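Local coordinates for protein beta sliding clamp (Caulobacter crescentus, PDB 5WCE) that probably closes as a ring-shaped head-to-tail homodimer around DNA, tethering DNA polymerases and other proteins to the duplex so that replication is processive, at residues M8-I12 against A66-G72; P356-V362 against Y372-P376. Residues are numbered along the deposited sequence.

Contact 1: residues M8-I12 against A66-G72; sequences MKLTI and AQIDVPG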
loop_
_atom_site.group_PDB
_atom_site.type_symbol
_atom_site.label_atom_id
_atom_site.label_comp_id
_atom_site.label_asym_id
_atom_site.label_seq_id
_atom_site.Cartn_x
_atom_site.Cartn_y
_atom_site.Cartn_z
ATOM N N MET A 8 -6.500 -25.486 -31.044
ATOM C CA MET A 8 -5.526 -24.330 -30.948
ATOM C C MET A 8 -4.191 -24.848 -30.479
ATOM O O MET A 8 -4.131 -25.616 -29.519
ATOM C CB MET A 8 -6.011 -23.193 -30.021
ATOM C CG MET A 8 -5.218 -21.884 -30.161
ATOM S SD MET A 8 -5.511 -20.678 -28.843
ATOM C CE MET A 8 -4.556 -21.377 -27.600
ATOM N N LYS A 9 -3.127 -24.425 -31.164
ATOM C CA LYS A 9 -1.756 -24.784 -30.816
ATOM C C LYS A 9 -0.757 -23.751 -31.293
ATOM O O LYS A 9 -0.652 -23.482 -32.513
ATOM C CB LYS A 9 -1.372 -26.155 -31.411
ATOM C CG LYS A 9 0.078 -26.580 -31.200
ATOM C CD LYS A 9 0.232 -28.093 -31.368
ATOM C CE LYS A 9 1.451 -28.529 -32.175
ATOM N NZ LYS A 9 2.729 -28.343 -31.470
ATOM N N LEU A 10 0.038 -23.238 -30.357
ATOM C CA LEU A 10 0.972 -22.154 -30.668
ATOM C C LEU A 10 2.102 -22.059 -29.707
ATOM O O LEU A 10 2.019 -22.573 -28.584
ATOM C CB LEU A 10 0.221 -20.806 -30.717
ATOM C CG LEU A 10 -0.370 -20.321 -29.378
ATOM C CD1 LEU A 10 0.624 -19.472 -28.601
ATOM C CD2 LEU A 10 -1.667 -19.561 -29.538
ATOM N N THR A 11 3.136 -21.343 -30.122
ATOM C CA THR A 11 4.227 -20.980 -29.271
ATOM C C THR A 11 4.363 -19.459 -29.319
ATOM O O THR A 11 4.204 -18.869 -30.380
ATOM C CB THR A 11 5.510 -21.700 -29.698
ATOM O OG1 THR A 11 5.279 -23.125 -29.554
ATOM C CG2 THR A 11 6.698 -21.320 -28.802
ATOM N N ILE A 12 4.658 -18.859 -28.165
ATOM C CA ILE A 12 4.794 -17.421 -28.021
ATOM C C ILE A 12 5.859 -17.095 -26.990
ATOM O O ILE A 12 6.008 -17.810 -25.974
ATOM C CB ILE A 12 3.420 -16.766 -27.670
ATOM C CG1 ILE A 12 3.538 -15.258 -27.578
ATOM C CG2 ILE A 12 2.829 -17.325 -26.379
ATOM C CD1 ILE A 12 2.210 -14.571 -27.481
ATOM N N ALA A 66 2.985 -14.601 -32.581
ATOM C CA ALA A 66 3.121 -15.977 -32.117
ATOM C C ALA A 66 3.295 -16.897 -33.314
ATOM O O ALA A 66 2.862 -16.570 -34.433
ATOM C CB ALA A 66 1.897 -16.401 -31.348
ATOM N N GLN A 67 3.903 -18.046 -33.063
ATOM C CA GLN A 67 3.977 -19.094 -34.053
ATOM C C GLN A 67 2.767 -20.032 -33.899
ATOM O O GLN A 67 2.673 -20.822 -32.910
ATOM C CB GLN A 67 5.282 -19.851 -33.877
ATOM C CG GLN A 67 5.532 -20.831 -34.996
ATOM C CD GLN A 67 6.183 -22.078 -34.470
ATOM O OE1 GLN A 67 7.412 -22.227 -34.559
ATOM N NE2 GLN A 67 5.377 -22.955 -33.852
ATOM N N ILE A 68 1.851 -19.964 -34.872
ATOM C CA ILE A 68 0.565 -20.629 -34.788
ATOM C C ILE A 68 0.635 -21.914 -35.614
ATOM O O ILE A 68 0.766 -21.863 -36.830
ATOM C CB ILE A 68 -0.590 -19.757 -35.302
ATOM C CG1 ILE A 68 -0.637 -18.334 -34.632
ATOM C CG2 ILE A 68 -1.919 -20.465 -35.105
ATOM C CD1 ILE A 68 -0.611 -18.355 -33.156
ATOM N N ASP A 69 0.556 -23.064 -34.955
ATOM C CA ASP A 69 0.499 -24.325 -35.657
ATOM C C ASP A 69 -0.907 -24.664 -36.007
ATOM O O ASP A 69 -1.155 -25.143 -37.102
ATOM C CB ASP A 69 1.072 -25.433 -34.815
ATOM C CG ASP A 69 2.475 -25.200 -34.453
ATOM O OD1 ASP A 69 3.270 -24.691 -35.268
ATOM O OD2 ASP A 69 2.797 -25.556 -33.316
ATOM N N VAL A 70 -1.828 -24.424 -35.090
ATOM C CA VAL A 70 -3.230 -24.658 -35.346
ATOM C C VAL A 70 -4.028 -23.463 -34.849
ATOM O O VAL A 70 -3.937 -23.121 -33.667
ATOM C CB VAL A 70 -3.725 -25.934 -34.646
ATOM C CG1 VAL A 70 -5.208 -26.148 -34.916
ATOM C CG2 VAL A 70 -2.929 -27.151 -35.100
ATOM N N PRO A 71 -4.777 -22.804 -35.735
ATOM C CA PRO A 71 -5.573 -21.673 -35.296
ATOM C C PRO A 71 -6.784 -22.102 -34.516
ATOM O O PRO A 71 -7.251 -23.252 -34.636
ATOM C CB PRO A 71 -6.025 -21.017 -36.619
ATOM C CG PRO A 71 -6.050 -22.157 -37.611
ATOM C CD PRO A 71 -5.055 -23.188 -37.149
ATOM N N GLY A 72 -7.301 -21.200 -33.701
ATOM C CA GLY A 72 -8.516 -21.467 -32.969
ATOM C C GLY A 72 -8.716 -20.457 -31.870
ATOM O O GLY A 72 -7.894 -19.534 -31.722
#
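This is an antiparallel strand pairing at the surface of the N-terminal domain, interrupted by a classic beta bulge. Residues 8-12 open the modelled chain and lie between 66-72 and strand 93-97, where Leu-10 hydrogen-bonds to Leu-96 through the backbone. Thr-11 and Gln-67 form a hydrogen-bonded pair (Thr-11 N to Gln-67 O, 2.9 Å; Gln-67 N to Thr-11 O, 2.8 Å). Between Leu-10 and Lys-9 the register slips by one: Lys-9 O accepts from both Asp-69 N (2.8 Å) and Val-70 N (3.0 Å), while Lys-9 N donates to Val-70 O at 2.9 Å. Asp-69 takes the extra place, and its near-helical backbone angles turn the chain a corner, beyond which it passes into strand 72-77 of the other sheet, Gly-72 pairing through the backbone with Ala-44 of strand 39-45. On the inner face Leu-10 CB meets Ile-68 CD1 at 3.6 Å, and both side chains touch Ala-44. On the other face, with Thr-11, Gln-67 and Val-70, Lys-9 NZ makes a salt bridge with Asp-69 OD2 at 3.3 Å, its hydrogen bond weak. Backbone bonds thus do most of the joining, with apolar groups inside and a long, exposed salt bridge between two of the bulge residues themselves.

Contact 2: residues P356-V362 against Y372-P376; sequences PASPTLV and YVLMP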
loop_
_atom_site.group_PDB
_atom_site.type_symbol
_atom_site.label_atom_id
_atom_site.label_comp_id
_atom_site.label_asym_id
_atom_site.label_seq_id
_atom_site.Cartn_x
_atom_site.Cartn_y
_atom_site.Cartn_z
ATOM N N PRO A 356 -19.735 34.790 -0.229
ATOM C CA PRO A 356 -19.365 33.520 0.405
ATOM C C PRO A 356 -20.258 32.326 0.057
ATOM O O PRO A 356 -19.900 31.220 0.391
ATOM C CB PRO A 356 -19.479 33.837 1.906
ATOM C CG PRO A 356 -19.136 35.292 1.968
ATOM C CD PRO A 356 -19.832 35.881 0.784
ATOM N N ALA A 357 -21.435 32.564 -0.527
ATOM C CA ALA A 357 -22.383 31.507 -0.897
ATOM C C ALA A 357 -22.194 31.071 -2.363
ATOM O O ALA A 357 -22.832 30.108 -2.787
ATOM C CB ALA A 357 -23.808 31.972 -0.668
ATOM N N SER A 358 -21.318 31.747 -3.107
ATOM C CA SER A 358 -21.199 31.522 -4.546
ATOM C C SER A 358 -20.003 30.654 -4.915
ATOM O O SER A 358 -18.984 30.663 -4.250
ATOM C CB SER A 358 -21.081 32.885 -5.247
ATOM O OG SER A 358 -22.299 33.605 -5.009
ATOM N N PRO A 359 -20.109 29.945 -6.055
ATOM C CA PRO A 359 -18.941 29.214 -6.556
ATOM C C PRO A 359 -17.713 30.103 -6.741
ATOM O O PRO A 359 -17.844 31.250 -7.177
ATOM C CB PRO A 359 -19.419 28.678 -7.930
ATOM C CG PRO A 359 -20.905 28.640 -7.809
ATOM C CD PRO A 359 -21.267 29.839 -6.963
ATOM N N THR A 360 -16.526 29.524 -6.508
ATOM C CA THR A 360 -15.286 30.189 -6.600
ATOM C C THR A 360 -14.507 29.592 -7.764
ATOM O O THR A 360 -14.454 28.415 -7.896
ATOM C CB THR A 360 -14.510 30.012 -5.268
ATOM O OG1 THR A 360 -15.232 30.670 -4.215
ATOM C CG2 THR A 360 -13.174 30.603 -5.318
ATOM N N LEU A 361 -13.881 30.444 -8.570
ATOM C CA LEU A 361 -13.075 30.028 -9.730
ATOM C C LEU A 361 -11.629 30.053 -9.304
ATOM O O LEU A 361 -11.181 30.992 -8.611
ATOM C CB LEU A 361 -13.260 31.020 -10.891
ATOM C CG LEU A 361 -12.615 30.693 -12.212
ATOM C CD1 LEU A 361 -13.302 29.461 -12.748
ATOM C CD2 LEU A 361 -12.769 31.805 -13.248
ATOM N N VAL A 362 -10.882 29.031 -9.694
ATOM C CA VAL A 362 -9.437 29.035 -9.532
ATOM C C VAL A 362 -8.830 28.875 -10.914
ATOM O O VAL A 362 -9.229 27.948 -11.686
ATOM C CB VAL A 362 -8.962 27.896 -8.622
ATOM C CG1 VAL A 362 -7.481 28.041 -8.324
ATOM C CG2 VAL A 362 -9.777 27.890 -7.329
ATOM N N TYR A 372 -10.807 25.552 -12.511
ATOM C CA TYR A 372 -11.348 24.801 -11.378
ATOM C C TYR A 372 -12.419 25.637 -10.637
ATOM O O TYR A 372 -12.324 26.873 -10.543
ATOM C CB TYR A 372 -10.267 24.378 -10.422
ATOM C CG TYR A 372 -9.262 23.531 -11.144
ATOM C CD1 TYR A 372 -9.522 22.183 -11.391
ATOM C CD2 TYR A 372 -8.112 24.088 -11.662
ATOM C CE1 TYR A 372 -8.613 21.423 -12.131
ATOM C CE2 TYR A 372 -7.235 23.333 -12.437
ATOM C CZ TYR A 372 -7.523 21.986 -12.638
ATOM O OH TYR A 372 -6.646 21.181 -13.385
ATOM N N VAL A 373 -13.442 24.940 -10.198
ATOM C CA VAL A 373 -14.535 25.536 -9.465
ATOM C C VAL A 373 -14.625 24.787 -8.109
ATOM O O VAL A 373 -14.667 23.520 -8.054
ATOM C CB VAL A 373 -15.888 25.493 -10.187
ATOM C CG1 VAL A 373 -16.931 26.288 -9.418
ATOM C CG2 VAL A 373 -15.787 26.072 -11.593
ATOM N N LEU A 374 -14.622 25.585 -7.045
ATOM C CA LEU A 374 -14.876 25.130 -5.672
ATOM C C LEU A 374 -16.181 25.712 -5.173
ATOM O O LEU A 374 -16.439 26.900 -5.387
ATOM C CB LEU A 374 -13.776 25.584 -4.722
ATOM C CG LEU A 374 -12.400 24.971 -5.016
ATOM C CD1 LEU A 374 -11.289 25.770 -4.332
ATOM C CD2 LEU A 374 -12.398 23.514 -4.643
ATOM N N MET A 375 -16.963 24.838 -4.527
ATOM C CA MET A 375 -18.243 25.217 -3.978
ATOM C C MET A 375 -18.060 25.482 -2.478
ATOM O O MET A 375 -17.495 24.672 -1.764
ATOM C CB MET A 375 -19.256 24.128 -4.245
ATOM C CG MET A 375 -19.339 23.777 -5.749
ATOM S SD MET A 375 -19.777 25.208 -6.758
ATOM C CE MET A 375 -21.422 25.432 -6.092
ATOM N N PRO A 376 -18.514 26.637 -2.010
ATOM C CA PRO A 376 -18.280 26.917 -0.601
ATOM C C PRO A 376 -19.248 26.221 0.309
ATOM O O PRO A 376 -20.281 25.708 -0.113
ATOM C CB PRO A 376 -18.421 28.436 -0.522
ATOM C CG PRO A 376 -19.501 28.728 -1.514
ATOM C CD PRO A 376 -19.228 27.762 -2.657
#
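Pro-356 begins the approach to this beta hairpin, and its O sits 3.2 Å from Pro-376 CG. The proline ring of Pro-376 lies against the turn that follows, 3.7 Å from Ala-357 C to Pro-376 CG and 3.3 Å from Ser-358 O to Pro-376 CD. These are van der Waals contacts; Ala-357 N and Ser-358 OG hydrogen-bond to the carboxylate of Asp-355. Pro-359 then brings the chain alongside its partner: Pro-359 CB touches Val-373 CG1 at 3.8 Å and Pro-359 CG meets Met-375 CE at 3.7 Å in the conformer given here. Regular pairing starts at Thr-360, hydrogen-bonded with Leu-374 both ways (Thr-360 N to Leu-374 O, 2.9 Å; Leu-374 N to Thr-360 O, 3.0 Å). Leu-361 faces Val-373 in the non-hydrogen-bonded position, Leu-361 CD1 and Val-373 CG2 4.4 Å apart, while Leu-361 CA makes a CA-H...O contact with Tyr-372 O at 3.3 Å. Val-362 closes a second hydrogen-bonded pair: Val-362 N to Tyr-372 O is 2.7 Å and Tyr-372 N to Val-362 O is 3.0 Å. Val-362 CG2 also packs diagonally on Leu-374 CD1 at 4.0 Å. Strand 348-353 continues the sheet beyond Leu-361, and strand 188-195 beyond Val-373. The face with Thr-360, Val-362, Tyr-372 and Leu-374 is covered by helix 334-343 and strand 328-333, and Tyr-372 OH hydrogen-bonds to Lys-149 O; Leu-361 and Val-373, on the opposite face, rest on the loop at Ile-261.

The two contacts come in series along the chain, contact 1 in the N-terminal domain and contact 2 in the C-terminal one. They lie on opposite sides of the chain's centre, with their own centres 59 Å apart and nearest atoms about 39 Å apart, and share no sheet. Contact 1 adds strand 67-70, outermost within this chain, to a five-stranded antiparallel sheet of the N-terminal domain. Contact 2 sits in the interior of an eight-stranded sheet and pairs two C-terminal-domain strands, one of which (370-374) borders strand 188-195 of the central domain, where the sheet runs on from one domain to the next.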